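Local coordinates for protein SusD homolog (Bacteroides ovatus, PDB 4F53) that probably binds mucin O-glycans at the cell surface, as a SusD-like outer-membrane lipoprotein with a TPR-like helical fold, at residues M39-E44 / M124-D129; C52-A57 / E444-Y449. All coordinates share one frame; numbering follows the deposited sequence. Where two conformers were deposited one is given.

Interaction 1 (M39-E44 / M124-D129)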
loop_
_atom_site.group_PDB
_atom_site.type_symbol
_atom_site.label_atom_id
_atom_site.label_comp_id
_atom_site.label_asym_id
_atom_site.label_seq_id
_atom_site.Cartn_x
_atom_site.Cartn_y
_atom_site.Cartn_z
HETATM N N MSE A 39 -7.566 -8.422 3.028
HETATM C CA MSE A 39 -6.381 -7.612 3.382
HETATM C C MSE A 39 -5.704 -7.038 2.123
HETATM O O MSE A 39 -5.106 -5.965 2.156
HETATM C CB MSE A 39 -5.358 -8.458 4.171
HETATM C CG MSE A 39 -5.939 -8.997 5.491
HETATM SE SE MSE A 39 -4.520 -9.588 6.684
HETATM C CE MSE A 39 -4.104 -11.189 5.850
HETATM N N MSE A 40 -5.778 -7.799 1.022
HETATM C CA MSE A 40 -5.190 -7.496 -0.295
HETATM C C MSE A 40 -6.091 -8.233 -1.298
HETATM O O MSE A 40 -5.769 -9.351 -1.721
HETATM C CB MSE A 40 -3.725 -7.981 -0.309
HETATM C CG MSE A 40 -2.902 -7.359 -1.424
HETATM SE SE MSE A 40 -2.627 -5.432 -1.176
HETATM C CE MSE A 40 -1.610 -5.553 0.489
ATOM N N PRO A 41 -7.301 -7.672 -1.567
ATOM C CA PRO A 41 -8.334 -8.439 -2.292
ATOM C C PRO A 41 -7.962 -8.964 -3.669
ATOM O O PRO A 41 -7.323 -8.297 -4.462
ATOM C CB PRO A 41 -9.521 -7.482 -2.378
ATOM C CG PRO A 41 -8.997 -6.143 -1.934
ATOM C CD PRO A 41 -7.845 -6.394 -1.046
ATOM N N GLU A 42 -8.374 -10.207 -3.912
ATOM C CA GLU A 42 -8.164 -10.949 -5.140
ATOM C C GLU A 42 -9.212 -10.611 -6.214
ATOM O O GLU A 42 -8.840 -10.565 -7.396
ATOM C CB GLU A 42 -8.189 -12.446 -4.846
ATOM C CG GLU A 42 -7.889 -13.287 -6.066
ATOM C CD GLU A 42 -7.955 -14.786 -5.880
ATOM O OE1 GLU A 42 -7.590 -15.271 -4.787
ATOM O OE2 GLU A 42 -8.341 -15.477 -6.845
ATOM N N GLN A 43 -10.502 -10.411 -5.811
ATOM C CA GLN A 43 -11.597 -10.099 -6.727
ATOM C C GLN A 43 -11.146 -8.954 -7.638
ATOM O O GLN A 43 -10.871 -7.845 -7.150
ATOM C CB GLN A 43 -12.883 -9.766 -5.946
ATOM C CG GLN A 43 -14.174 -9.837 -6.785
ATOM C CD GLN A 43 -15.388 -9.307 -6.038
ATOM O OE1 GLN A 43 -15.330 -9.006 -4.852
ATOM N NE2 GLN A 43 -16.521 -9.162 -6.717
ATOM N N GLU A 44 -10.987 -9.267 -8.940
ATOM C CA GLU A 44 -10.466 -8.372 -9.972
ATOM C C GLU A 44 -11.238 -7.065 -10.101
ATOM O O GLU A 44 -10.591 -6.051 -10.304
ATOM C CB GLU A 44 -10.342 -9.075 -11.343
ATOM C CG GLU A 44 -11.656 -9.584 -11.915
ATOM C CD GLU A 44 -11.571 -10.269 -13.264
ATOM O OE1 GLU A 44 -10.666 -11.114 -13.454
ATOM O OE2 GLU A 44 -12.446 -10.001 -14.115
HETATM N N MSE A 124 -9.438 -2.644 7.955
HETATM C CA MSE A 124 -9.927 -1.336 8.373
HETATM C C MSE A 124 -8.770 -0.340 8.551
HETATM O O MSE A 124 -9.007 0.863 8.481
HETATM C CB MSE A 124 -10.845 -1.452 9.602
HETATM C CG MSE A 124 -12.106 -2.258 9.280
HETATM SE SE MSE A 124 -13.145 -1.465 7.805
HETATM C CE MSE A 124 -13.952 -3.095 6.974
ATOM N N LEU A 125 -7.527 -0.834 8.681
ATOM C CA LEU A 125 -6.320 0.016 8.668
ATOM C C LEU A 125 -6.210 0.680 7.286
ATOM O O LEU A 125 -5.950 1.861 7.235
ATOM C CB LEU A 125 -5.031 -0.771 9.002
ATOM C CG LEU A 125 -3.703 0.023 9.085
ATOM C CD1 LEU A 125 -3.745 1.082 10.215
ATOM C CD2 LEU A 125 -2.526 -0.919 9.305
ATOM N N ARG A 126 -6.455 -0.063 6.182
ATOM C CA ARG A 126 -6.460 0.495 4.809
ATOM C C ARG A 126 -7.509 1.603 4.689
ATOM O O ARG A 126 -7.232 2.650 4.116
ATOM C CB ARG A 126 -6.791 -0.560 3.729
ATOM C CG ARG A 126 -5.953 -1.808 3.696
ATOM C CD ARG A 126 -6.507 -2.749 2.639
ATOM N NE ARG A 126 -6.631 -2.050 1.358
ATOM C CZ ARG A 126 -6.077 -2.429 0.217
ATOM N NH1 ARG A 126 -5.389 -3.561 0.150
ATOM N NH2 ARG A 126 -6.229 -1.694 -0.873
ATOM N N VAL A 127 -8.722 1.337 5.217
ATOM C CA VAL A 127 -9.879 2.237 5.168
ATOM C C VAL A 127 -9.617 3.524 5.987
ATOM O O VAL A 127 -9.822 4.612 5.440
ATOM C CB VAL A 127 -11.209 1.537 5.571
ATOM C CG1 VAL A 127 -12.399 2.480 5.370
ATOM C CG2 VAL A 127 -11.405 0.231 4.780
ATOM N N THR A 128 -9.148 3.420 7.250
ATOM C CA THR A 128 -8.869 4.642 8.005
ATOM C C THR A 128 -7.677 5.396 7.370
ATOM O O THR A 128 -7.692 6.629 7.315
ATOM C CB THR A 128 -8.719 4.431 9.524
ATOM O OG1 THR A 128 -8.608 5.728 10.087
ATOM C CG2 THR A 128 -7.473 3.605 9.926
ATOM N N ASP A 129 -6.704 4.682 6.822
ATOM C CA ASP A 129 -5.576 5.336 6.136
ATOM C C ASP A 129 -6.014 5.993 4.824
ATOM O O ASP A 129 -5.298 6.855 4.326
ATOM C CB ASP A 129 -4.418 4.360 5.894
ATOM C CG ASP A 129 -3.678 3.988 7.179
ATOM O OD1 ASP A 129 -3.965 4.595 8.234
ATOM O OD2 ASP A 129 -2.812 3.095 7.125
#
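The guanidinium of Arg126 is approached by Met39 and Met40 from its edge. Met39 O lies in the guanidinium plane, and the selenium of the selenomethionine Met40 sits near that plane, its SE atom 3.6 Å from Arg126 NH1. Pro41 comes in obliquely, its CD 3.9 Å from the same NH1. The polar link is a hydrogen bond from Arg126 NH1 to Met39 O, 3.1 Å long and fairly straight at 158°. The donor stands above the carbonyl plane, 36° out of it, rather than on a lone pair. Arg126 keeps CG anti to its carbonyl carbon and bends at chi3 (53°), which turns the guanidinium edge toward the loop. The Met40 chain, itself bent, crosses it at about a right angle. On NH2 the arginine has a second partner, the salt bridge with Asp51, which probably balances much of its buried charge while NH1 grips the loop. An alanine in place of Arg126 is likely to leave Asp51 without its salt-bridge mate and Met39 O without this donor, with a gap beside Met40 and Pro41. Residues 39-44 join helix 25-37 to helix 44-58, with Gln43 as N-cap of the latter. Helix 110-131 supplies Arg126, whose side chain also touches Val50 of helix 44-58 and Phe92 of helix 82-106.

Interaction 2 (C52-A57 / E444-Y449)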
loop_
_atom_site.group_PDB
_atom_site.type_symbol
_atom_site.label_atom_id
_atom_site.label_comp_id
_atom_site.label_asym_id
_atom_site.label_seq_id
_atom_site.Cartn_x
_atom_site.Cartn_y
_atom_site.Cartn_z
ATOM N N CYS A 52 -5.205 -0.979 -7.696
ATOM C CA CYS A 52 -4.569 -0.599 -8.928
ATOM C C CYS A 52 -4.861 0.866 -9.266
ATOM O O CYS A 52 -3.945 1.680 -9.273
ATOM C CB CYS A 52 -4.982 -1.538 -10.054
ATOM S SG CYS A 52 -4.164 -1.198 -11.631
ATOM N N LEU A 53 -6.118 1.201 -9.528
ATOM C CA LEU A 53 -6.503 2.538 -9.957
ATOM C C LEU A 53 -6.290 3.581 -8.861
ATOM O O LEU A 53 -5.885 4.704 -9.161
ATOM C CB LEU A 53 -7.983 2.553 -10.437
ATOM C CG LEU A 53 -8.285 1.863 -11.770
ATOM C CD1 LEU A 53 -9.758 1.464 -11.839
ATOM C CD2 LEU A 53 -7.932 2.760 -12.948
HETATM N N MSE A 54 -6.569 3.231 -7.605
HETATM C CA MSE A 54 -6.406 4.205 -6.542
HETATM C C MSE A 54 -4.990 4.171 -5.957
HETATM O O MSE A 54 -4.216 5.082 -6.240
HETATM C CB MSE A 54 -7.462 4.024 -5.436
HETATM C CG MSE A 54 -7.379 5.139 -4.366
HETATM SE SE MSE A 54 -8.534 4.822 -2.856
HETATM C CE MSE A 54 -7.488 3.392 -1.949
ATOM N N ALA A 55 -4.663 3.147 -5.142
ATOM C CA ALA A 55 -3.404 3.029 -4.416
ATOM C C ALA A 55 -2.176 2.937 -5.355
ATOM O O ALA A 55 -1.137 3.521 -5.045
ATOM C CB ALA A 55 -3.453 1.829 -3.491
ATOM N N GLY A 56 -2.324 2.252 -6.494
ATOM C CA GLY A 56 -1.269 2.102 -7.490
ATOM C C GLY A 56 -0.841 3.430 -8.069
ATOM O O GLY A 56 0.360 3.673 -8.241
ATOM N N ALA A 57 -1.831 4.307 -8.355
ATOM C CA ALA A 57 -1.593 5.673 -8.844
ATOM C C ALA A 57 -0.915 6.555 -7.771
ATOM O O ALA A 57 0.112 7.187 -8.032
ATOM C CB ALA A 57 -2.918 6.319 -9.263
ATOM N N GLU A 444 0.107 0.564 1.117
ATOM C CA GLU A 444 1.119 0.825 2.142
ATOM C C GLU A 444 2.055 1.939 1.689
ATOM O O GLU A 444 2.340 2.827 2.485
ATOM C CB GLU A 444 1.915 -0.466 2.520
ATOM C CG GLU A 444 2.777 -0.304 3.768
ATOM C CD GLU A 444 2.171 0.329 5.024
ATOM O OE1 GLU A 444 0.953 0.168 5.283
ATOM O OE2 GLU A 444 2.935 0.985 5.766
ATOM N N SER A 445 2.523 1.889 0.438
ATOM C CA SER A 445 3.475 2.885 -0.097
ATOM C C SER A 445 2.856 4.281 -0.267
ATOM O O SER A 445 3.581 5.260 -0.117
ATOM C CB SER A 445 4.096 2.416 -1.410
ATOM O OG SER A 445 4.967 1.355 -1.066
ATOM N N TRP A 446 1.543 4.374 -0.539
ATOM C CA TRP A 446 0.835 5.661 -0.582
ATOM C C TRP A 446 0.790 6.240 0.865
ATOM O O TRP A 446 1.107 7.415 1.096
ATOM C CB TRP A 446 -0.597 5.525 -1.189
ATOM C CG TRP A 446 -1.412 6.802 -1.119
ATOM C CD1 TRP A 446 -0.952 8.078 -1.296
ATOM C CD2 TRP A 446 -2.830 6.919 -0.860
ATOM N NE1 TRP A 446 -1.989 8.981 -1.173
ATOM C CE2 TRP A 446 -3.145 8.303 -0.875
ATOM C CE3 TRP A 446 -3.865 5.989 -0.591
ATOM C CZ2 TRP A 446 -4.456 8.782 -0.667
ATOM C CZ3 TRP A 446 -5.159 6.464 -0.374
ATOM C CH2 TRP A 446 -5.445 7.842 -0.408
ATOM N N THR A 447 0.465 5.397 1.844
ATOM C CA THR A 447 0.420 5.828 3.245
ATOM C C THR A 447 1.825 6.329 3.687
ATOM O O THR A 447 1.938 7.353 4.352
ATOM C CB THR A 447 -0.099 4.670 4.115
ATOM O OG1 THR A 447 -1.432 4.342 3.701
ATOM C CG2 THR A 447 -0.087 4.992 5.570
ATOM N N GLU A 448 2.876 5.625 3.286
ATOM C CA GLU A 448 4.244 5.970 3.690
ATOM C C GLU A 448 4.756 7.221 2.976
ATOM O O GLU A 448 5.518 7.984 3.563
ATOM C CB GLU A 448 5.182 4.748 3.511
ATOM C CG GLU A 448 4.870 3.707 4.597
ATOM C CD GLU A 448 5.073 4.199 6.026
ATOM O OE1 GLU A 448 6.236 4.160 6.478
ATOM O OE2 GLU A 448 4.109 4.688 6.666
ATOM N N TYR A 449 4.291 7.452 1.736
ATOM C CA TYR A 449 4.626 8.643 0.963
ATOM C C TYR A 449 4.030 9.887 1.663
ATOM O O TYR A 449 4.709 10.915 1.846
ATOM C CB TYR A 449 4.121 8.512 -0.482
ATOM C CG TYR A 449 4.258 9.806 -1.234
ATOM C CD1 TYR A 449 5.501 10.242 -1.681
ATOM C CD2 TYR A 449 3.166 10.667 -1.385
ATOM C CE1 TYR A 449 5.653 11.475 -2.305
ATOM C CE2 TYR A 449 3.304 11.901 -2.025
ATOM C CZ TYR A 449 4.551 12.296 -2.488
ATOM O OH TYR A 449 4.730 13.509 -3.104
#
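Met54 and Trp446 meet with their two side chains crossing at about a right angle. The terminal methyl of the selenomethionine does the touching: Met54 CE lies 4.2 Å from Trp446 CZ3, on the six-membered ring, and reaches it obliquely. A trans chain through chi1 and chi2, followed by a bend at chi3 (75°), brings that methyl round to the indole, although the CB of Met54 leaves its backbone alongside helix 442-452 rather than pointing at it. The CB of Trp446, in contrast, points toward helix 44-58, and with CG anti to the backbone N (chi1 174°) the indole reaches Met54.

Ala55 is the other neighbour of the tryptophan. Ala55 O is 4.4 Å from Trp446 CB, a loose contact. The small side chain stands farther off, with Ala55 CB 5.1 Å from Trp446 CE3. With so little side chain between them the backbones come close, the CA atoms of Ala55 and Trp446 being 6.3 Å apart. Trp446 NE1 takes no part in this apolar meeting; it donates to Ala475 O, which satisfies the buried N-H and ties the pyrrole end of the indole to another part of the chain. Met54 also rests on Tyr75.

Helix 44-58 is not regular here. A wider pi-type turn covers residues 52-54, and the bond from Ala57 N to Cys52 O is weak at 3.5 Å. At Gly56 a CB would collide with Cys52 O. The whole is apolar helix-helix packing of the Met54 methyl on the Trp446 indole, with Ala55 allowing the backbones to come close, and it joins an early and a late helix in the core of the mainly helical, TPR-like SusD fold.

In the fold
Both contacts are core contacts of similar size, burying 120 and 126 Å², with centres about 11 Å apart and each within about 9 Å of the centre of the folded chain. Their segments alternate in sequence, and helix 44-58 is common ground: interaction 2 uses it directly, whereas interaction 1 holds the loop leading into it and reaches it through Asp51. The chemistry differs. Interaction 1 places a buried charge against a backbone carbonyl, while interaction 2 is apolar, without a hydrogen bond between its segments. They touch where Asp129 OD2 packs 3.7 Å from Thr447 CG2, and Arg207 bridges the same region, forming salt bridges with Asp129 as well as with Glu444 and Glu448.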